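Local structure of papillomavirus transcription factor E2 (Human papillomavirus type 18, 1QQH) at residues M64-W69 with Y104-E110. The protein probably regulates viral transcription and supports genome replication through this N-terminal activation domain of the human papillomavirus E2 protein. The protein carries 1 engineered substitution. Numbering follows the deposited sequence.
Sequences MTYVAW and YIEFKSE
Residues 64-69, part of strand 63-75 of the curled antiparallel sheet, pair with 45-56; segment 104-110 passes over one face, as a chain corner at Tyr104, short strand 105-106 and a helical turn from Phe107 with Glu106 as N-cap (Glu110 N to Glu106 O, 3.1 Å). CA separations of 9.2 Å (Met64-Glu110) and 8.7 Å (Tyr66-Ile105) indicate side-chain packing rather than strand pairing. Met64 CE lies 3.7 Å from Glu110 OE2. Tyr66 (chi1 m) is the main wedge: its CD2 lies 3.3 Å from Ile105 CD1, while Phe107 CE2 sits over one ring face, 3.7 Å from Tyr66 CD1, centroids 5.2 Å apart and planes at 52°, an oblique aromatic pair. Tyr66 OH lies 2.9 Å from Glu110 OE2. Val67 O accepts a weak 3.4 Å hydrogen bond from Tyr104 OH (chi1 p), whose proton may instead serve Thr86 OG1, its stronger partner. Ala68 CA (3.7 Å) and Trp69 CD1 (3.4 Å) also approach Tyr104 OH. The chemistry implies cohesion chiefly from aromatic and aliphatic packing, with polar groups at the tyrosine ends.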
loop_
_atom_site.group_PDB
_atom_site.type_symbol
_atom_site.label_atom_id
_atom_site.label_comp_id
_atom_site.label_asym_id
_atom_site.label_seq_id
_atom_site.Cartn_x
_atom_site.Cartn_y
_atom_site.Cartn_z
ATOM N N MET A 64 -29.332 7.124 -10.216
ATOM C CA MET A 64 -28.003 6.531 -10.299
ATOM C C MET A 64 -27.000 7.261 -9.411
ATOM O O MET A 64 -27.059 8.481 -9.251
ATOM C CB MET A 64 -27.494 6.541 -11.741
ATOM C CG MET A 64 -27.938 5.340 -12.561
ATOM S SD MET A 64 -27.253 3.789 -11.914
ATOM C CE MET A 64 -25.934 3.451 -13.126
ATOM N N THR A 65 -26.077 6.500 -8.836
ATOM C CA THR A 65 -25.053 7.063 -7.975
ATOM C C THR A 65 -23.673 6.863 -8.578
ATOM O O THR A 65 -23.407 5.839 -9.207
ATOM C CB THR A 65 -25.081 6.420 -6.577
ATOM O OG1 THR A 65 -26.259 6.843 -5.881
ATOM C CG2 THR A 65 -23.867 6.844 -5.773
ATOM N N TYR A 66 -22.811 7.862 -8.409
ATOM C CA TYR A 66 -21.441 7.799 -8.898
ATOM C C TYR A 66 -20.505 8.334 -7.840
ATOM O O TYR A 66 -20.918 9.066 -6.940
ATOM C CB TYR A 66 -21.255 8.613 -10.170
ATOM C CG TYR A 66 -22.212 8.234 -11.252
ATOM C CD1 TYR A 66 -23.488 8.797 -11.300
ATOM C CD2 TYR A 66 -21.878 7.269 -12.194
ATOM C CE1 TYR A 66 -24.399 8.410 -12.244
ATOM C CE2 TYR A 66 -22.797 6.870 -13.156
ATOM C CZ TYR A 66 -24.054 7.448 -13.164
ATOM O OH TYR A 66 -24.988 7.053 -14.074
ATOM N N VAL A 67 -19.233 7.974 -7.954
ATOM C CA VAL A 67 -18.255 8.420 -6.982
ATOM C C VAL A 67 -17.329 9.472 -7.553
ATOM O O VAL A 67 -16.680 9.258 -8.579
ATOM C CB VAL A 67 -17.394 7.243 -6.458
ATOM C CG1 VAL A 67 -16.326 7.764 -5.490
ATOM C CG2 VAL A 67 -18.278 6.224 -5.760
ATOM N N ALA A 68 -17.289 10.617 -6.881
ATOM C CA ALA A 68 -16.416 11.719 -7.269
ATOM C C ALA A 68 -15.288 11.706 -6.241
ATOM O O ALA A 68 -15.522 11.911 -5.051
ATOM C CB ALA A 68 -17.169 13.032 -7.203
ATOM N N TRP A 69 -14.071 11.461 -6.699
ATOM C CA TRP A 69 -12.922 11.394 -5.805
ATOM C C TRP A 69 -12.374 12.755 -5.378
ATOM O O TRP A 69 -12.065 13.597 -6.216
ATOM C CB TRP A 69 -11.831 10.569 -6.475
ATOM C CG TRP A 69 -12.333 9.220 -6.921
ATOM C CD1 TRP A 69 -12.709 8.853 -8.184
ATOM C CD2 TRP A 69 -12.544 8.070 -6.090
ATOM N NE1 TRP A 69 -13.137 7.550 -8.188
ATOM C CE2 TRP A 69 -13.050 7.046 -6.917
ATOM C CE3 TRP A 69 -12.353 7.807 -4.726
ATOM C CZ2 TRP A 69 -13.371 5.780 -6.426
ATOM C CZ3 TRP A 69 -12.672 6.545 -4.236
ATOM C CH2 TRP A 69 -13.176 5.547 -5.087
ATOM N N TYR A 104 -14.286 10.968 -16.850
ATOM C CA TYR A 104 -14.173 9.528 -16.662
ATOM C C TYR A 104 -15.575 8.938 -16.493
ATOM O O TYR A 104 -15.749 7.757 -16.185
ATOM C CB TYR A 104 -13.250 9.172 -15.483
ATOM C CG TYR A 104 -13.612 9.713 -14.120
ATOM C CD1 TYR A 104 -14.476 9.017 -13.281
ATOM C CD2 TYR A 104 -13.015 10.879 -13.635
ATOM C CE1 TYR A 104 -14.733 9.458 -11.979
ATOM C CE2 TYR A 104 -13.259 11.330 -12.341
ATOM C CZ TYR A 104 -14.117 10.613 -11.515
ATOM O OH TYR A 104 -14.338 11.046 -10.229
ATOM N N ILE A 105 -16.568 9.800 -16.699
ATOM C CA ILE A 105 -17.988 9.454 -16.665
ATOM C C ILE A 105 -18.734 10.568 -17.386
ATOM O O ILE A 105 -18.631 11.736 -17.018
ATOM C CB ILE A 105 -18.565 9.327 -15.245
ATOM C CG1 ILE A 105 -18.089 8.025 -14.598
ATOM C CG2 ILE A 105 -20.079 9.304 -15.317
ATOM C CD1 ILE A 105 -18.831 7.644 -13.342
ATOM N N GLU A 106 -19.457 10.201 -18.438
ATOM C CA GLU A 106 -20.233 11.151 -19.223
ATOM C C GLU A 106 -21.693 10.851 -18.916
ATOM O O GLU A 106 -22.182 9.749 -19.183
ATOM C CB GLU A 106 -19.943 10.953 -20.709
ATOM C CG GLU A 106 -18.498 11.244 -21.100
ATOM C CD GLU A 106 -18.260 12.712 -21.411
ATOM O OE1 GLU A 106 -19.104 13.551 -21.034
ATOM O OE2 GLU A 106 -17.222 13.035 -22.032
ATOM N N PHE A 107 -22.383 11.825 -18.337
ATOM C CA PHE A 107 -23.777 11.648 -17.972
ATOM C C PHE A 107 -24.722 11.551 -19.167
ATOM O O PHE A 107 -25.831 11.040 -19.033
ATOM C CB PHE A 107 -24.211 12.771 -17.025
ATOM C CG PHE A 107 -23.586 12.680 -15.644
ATOM C CD1 PHE A 107 -23.386 13.827 -14.876
ATOM C CD2 PHE A 107 -23.222 11.443 -15.105
ATOM C CE1 PHE A 107 -22.834 13.751 -13.589
ATOM C CE2 PHE A 107 -22.670 11.356 -13.824
ATOM C CZ PHE A 107 -22.475 12.517 -13.064
ATOM N N LYS A 108 -24.295 12.030 -20.334
ATOM C CA LYS A 108 -25.151 11.941 -21.507
ATOM C C LYS A 108 -25.214 10.494 -21.969
ATOM O O LYS A 108 -26.279 9.982 -22.304
ATOM C CB LYS A 108 -24.635 12.803 -22.651
ATOM C CG LYS A 108 -25.486 12.657 -23.907
ATOM C CD LYS A 108 -25.077 13.617 -25.013
ATOM C CE LYS A 108 -26.034 13.519 -26.200
ATOM N NZ LYS A 108 -25.638 14.390 -27.343
ATOM N N SER A 109 -24.069 9.832 -21.978
ATOM C CA SER A 109 -24.016 8.447 -22.402
ATOM C C SER A 109 -24.727 7.611 -21.349
ATOM O O SER A 109 -25.323 6.579 -21.643
ATOM C CB SER A 109 -22.563 7.989 -22.544
ATOM O OG SER A 109 -22.096 7.400 -21.344
ATOM N N GLU A 110 -24.668 8.077 -20.113
ATOM C CA GLU A 110 -25.294 7.384 -19.003
ATOM C C GLU A 110 -26.815 7.495 -19.058
ATOM O O GLU A 110 -27.528 6.599 -18.601
ATOM C CB GLU A 110 -24.794 7.979 -17.700
ATOM C CG GLU A 110 -24.862 7.052 -16.545
ATOM C CD GLU A 110 -23.800 5.967 -16.588
ATOM O OE1 GLU A 110 -22.863 6.050 -17.410
ATOM O OE2 GLU A 110 -23.902 5.029 -15.778
#